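Local coordinates for protein putative mandelate racemase (Bordetella bronchiseptica, PDB 3OZY) that is of unknown function but, as an enolase superfamily member that binds magnesium and m-xylarate, probably acts on acid sugars, at residues N32-I36 with W375-A380. Sequence-based numbering, arbitrary orientation.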
ATOM      1  N   ASN A  32      -0.868  17.854 -15.380  1.00  8.19           N
ATOM      2  CA  ASN A  32       0.543  18.002 -15.726  1.00  8.74           C
ATOM      3  C   ASN A  32       1.170  16.628 -15.720  1.00  7.91           C
ATOM      4  O   ASN A  32       0.880  15.843 -14.820  1.00 10.61           O
ATOM      5  CB  ASN A  32       1.278  18.902 -14.724  1.00  9.27           C
ATOM      6  CG  ASN A  32       0.764  20.323 -14.736  1.00  9.85           C
ATOM      7  OD1 ASN A  32       1.176  21.139 -15.575  1.00  9.92           O
ATOM      8  ND2 ASN A  32      -0.140  20.635 -13.812  1.00  9.83           N
ATOM      9  N   ARG A  33       1.994  16.315 -16.716  1.00  7.71           N
ATOM     10  CA  ARG A  33       2.703  15.041 -16.715  1.00  7.30           C
ATOM     11  C   ARG A  33       3.966  15.177 -15.872  1.00  9.43           C
ATOM     12  O   ARG A  33       4.848  15.994 -16.157  1.00  8.96           O
ATOM     13  CB  ARG A  33       3.009  14.565 -18.141  1.00  7.63           C
ATOM     14  CG  ARG A  33       1.755  14.345 -19.022  1.00  7.19           C
ATOM     15  CD  ARG A  33       0.684  13.447 -18.351  1.00  7.10           C
ATOM     16  NE  ARG A  33       1.180  12.095 -18.090  1.00  8.24           N
ATOM     17  CZ  ARG A  33       1.155  11.097 -18.965  1.00  7.78           C
ATOM     18  NH1 ARG A  33       0.633  11.257 -20.176  1.00  8.89           N
ATOM     19  NH2 ARG A  33       1.647   9.917 -18.621  1.00  8.12           N
ATOM     20  N   GLN A  34       4.031  14.386 -14.810  1.00  7.73           N
ATOM     21  CA  GLN A  34       5.088  14.518 -13.821  1.00  7.21           C
ATOM     22  C   GLN A  34       5.837  13.209 -13.637  1.00  8.06           C
ATOM     23  O   GLN A  34       5.374  12.141 -14.051  1.00  8.59           O
ATOM     24  CB  GLN A  34       4.492  14.951 -12.479  1.00  8.30           C
ATOM     25  CG  GLN A  34       3.671  16.236 -12.579  1.00  8.43           C
ATOM     26  CD  GLN A  34       3.247  16.798 -11.232  1.00  9.40           C
ATOM     27  OE1 GLN A  34       3.064  16.069 -10.251  1.00 10.11           O
ATOM     28  NE2 GLN A  34       3.075  18.110 -11.181  1.00  9.34           N
ATOM     29  N   MET A  35       6.994  13.304 -12.990  1.00  8.33           N
ATOM     30  CA  MET A  35       7.758  12.121 -12.619  1.00  7.55           C
ATOM     31  C   MET A  35       8.806  12.491 -11.596  1.00  8.33           C
ATOM     32  O   MET A  35       9.124  13.671 -11.393  1.00  9.14           O
ATOM     33  CB  MET A  35       8.474  11.525 -13.835  1.00  8.54           C
ATOM     34  CG  MET A  35       9.630  12.387 -14.348  1.00  9.84           C
ATOM     35  SD  MET A  35      10.464  11.705 -15.795  1.00  9.30           S
ATOM     36  CE  MET A  35      11.256  10.275 -15.060  1.00  8.75           C
ATOM     37  N   ILE A  36       9.321  11.464 -10.935  1.00  8.04           N
ATOM     38  CA  ILE A  36      10.603  11.546 -10.259  1.00  7.77           C
ATOM     39  C   ILE A  36      11.646  10.883 -11.142  1.00  8.19           C
ATOM     40  O   ILE A  36      11.465   9.748 -11.582  1.00  8.37           O
ATOM     41  CB  ILE A  36      10.581  10.778  -8.923  1.00  8.09           C
ATOM     42  CG1 ILE A  36       9.737  11.509  -7.884  1.00  9.82           C
ATOM     43  CG2 ILE A  36      12.006  10.554  -8.410  1.00 11.17           C
ATOM     44  CD1 ILE A  36      10.357  12.805  -7.372  1.00 11.26           C
ATOM     45  N   TRP A 375       9.773  20.629 -10.518  1.00 11.19           N
ATOM     46  CA  TRP A 375       8.433  20.747  -9.972  1.00 10.73           C
ATOM     47  C   TRP A 375       8.320  21.957  -9.053  1.00 11.37           C
ATOM     48  O   TRP A 375       9.221  22.228  -8.256  1.00 13.37           O
ATOM     49  CB  TRP A 375       8.130  19.466  -9.199  1.00  9.28           C
ATOM     50  CG  TRP A 375       6.803  19.363  -8.511  1.00 10.14           C
ATOM     51  CD1 TRP A 375       5.559  19.523  -9.056  1.00 10.35           C
ATOM     52  CD2 TRP A 375       6.597  18.968  -7.150  1.00 11.37           C
ATOM     53  NE1 TRP A 375       4.593  19.281  -8.104  1.00 10.80           N
ATOM     54  CE2 TRP A 375       5.208  18.942  -6.925  1.00 10.21           C
ATOM     55  CE3 TRP A 375       7.462  18.654  -6.092  1.00 10.59           C
ATOM     56  CZ2 TRP A 375       4.657  18.606  -5.685  1.00 10.09           C
ATOM     57  CZ3 TRP A 375       6.918  18.321  -4.865  1.00 11.53           C
ATOM     58  CH2 TRP A 375       5.531  18.299  -4.670  1.00 11.03           C
ATOM     59  N   LYS A 376       7.211  22.679  -9.171  1.00 11.93           N
ATOM     60  CA  LYS A 376       6.959  23.842  -8.321  1.00 12.15           C
ATOM     61  C   LYS A 376       5.638  23.722  -7.559  1.00 15.69           C
ATOM     62  O   LYS A 376       5.015  24.723  -7.206  1.00 19.87           O
ATOM     63  CB  LYS A 376       7.000  25.137  -9.141  1.00 16.49           C
ATOM     64  CG  LYS A 376       8.350  25.410  -9.781  1.00 18.83           C
ATOM     65  CD  LYS A 376       8.334  26.699 -10.589  1.00 27.04           C
ATOM     66  CE  LYS A 376       9.655  26.903 -11.315  1.00 39.74           C
ATOM     67  NZ  LYS A 376      10.820  26.777 -10.393  1.00 49.00           N
ATOM     68  N   GLY A 377       5.207  22.489  -7.315  1.00 12.78           N
ATOM     69  CA  GLY A 377       3.989  22.243  -6.561  1.00 13.33           C
ATOM     70  C   GLY A 377       2.736  22.029  -7.402  1.00 12.33           C
ATOM     71  O   GLY A 377       1.651  21.868  -6.849  1.00 15.33           O
ATOM     72  N   GLU A 378       2.879  22.025  -8.726  1.00 10.54           N
ATOM     73  CA  GLU A 378       1.750  21.768  -9.622  1.00 11.16           C
ATOM     74  C   GLU A 378       1.144  20.389  -9.349  1.00 10.29           C
ATOM     75  O   GLU A 378       1.858  19.451  -8.971  1.00  9.96           O
ATOM     76  CB  GLU A 378       2.196  21.827 -11.084  1.00 11.10           C
ATOM     77  CG  GLU A 378       2.827  23.150 -11.505  1.00 14.11           C
ATOM     78  CD  GLU A 378       4.349  23.136 -11.442  1.00 16.00           C
ATOM     79  OE1 GLU A 378       4.928  22.326 -10.681  1.00 12.88           O
ATOM     80  OE2 GLU A 378       4.972  23.947 -12.158  1.00 16.27           O
ATOM     81  N   PRO A 379      -0.173  20.253  -9.541  1.00 11.31           N
ATOM     82  CA  PRO A 379      -0.810  18.939  -9.408  1.00 10.77           C
ATOM     83  C   PRO A 379      -0.627  18.117 -10.685  1.00  9.79           C
ATOM     84  O   PRO A 379      -0.485  18.688 -11.768  1.00 10.84           O
ATOM     85  CB  PRO A 379      -2.280  19.302  -9.227  1.00 12.22           C
ATOM     86  CG  PRO A 379      -2.437  20.535 -10.075  1.00 12.48           C
ATOM     87  CD  PRO A 379      -1.154  21.309  -9.863  1.00 11.69           C
ATOM     88  N   ALA A 380      -0.630  16.792 -10.576  1.00  9.07           N
ATOM     89  CA  ALA A 380      -0.519  15.948 -11.765  1.00  9.25           C
ATOM     90  C   ALA A 380      -1.876  15.619 -12.383  1.00  8.31           C
ATOM     91  O   ALA A 380      -2.012  15.553 -13.608  1.00  8.74           O
ATOM     92  CB  ALA A 380       0.229  14.645 -11.444  1.00  9.78           C
TER
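N32 and Q34, alternate residues on one side of segment 32-36, reach with their carboxamides for successive carbonyls of the irregular segment 375-380, a worked example of how side-chain amides can tie an irregular loop to a sheet, alongside backbone bonds. In N32 the amide carbon stands anti to the carbonyl carbon (chi1 -64°), which brings ND2 down on P379 O at 2.8 Å. The donor meets that carbonyl almost head-on, at a C=O...N angle of 164°, and the oxygen lies close to the plane of the amide. Q34 starts with a similar first torsion but then runs out extended (chi2 -171°), and its NE2 reaches E378 O at 2.9 Å.

E378 O also accepts from W375 NE1, likewise at 2.9 Å. The two donors approach differently: the indole N-H lies in the carbonyl plane, on a lone pair, whereas the Q34 amide comes from well above that plane. Q34 NE2 also passes 3.6 Å from W375 CD1, and S14 OG, on the neighbouring strand 5-16, gives Q34 NE2 a second hydrogen-bond partner. The other branch of the Q34 amide, OE1, packs against the methyl of A380, 3.4 Å from CB. A backbone bond joins the segments as well: N32 N donates to A380 O at 3.1 Å. Within the loop, the bent E378 side chain brings OE1 back to the backbone N of K376.

The contact thus fastens the segment following helix 367-372 to the N-terminal domain's three-stranded antiparallel sheet. Its chemistry implies a fit set by direction: two side-chain amides and one backbone N-H of segment 32-36 address the carbonyls of E378, P379 and A380, and the twofold grip on E378 O links the loop's own fold to its attachment.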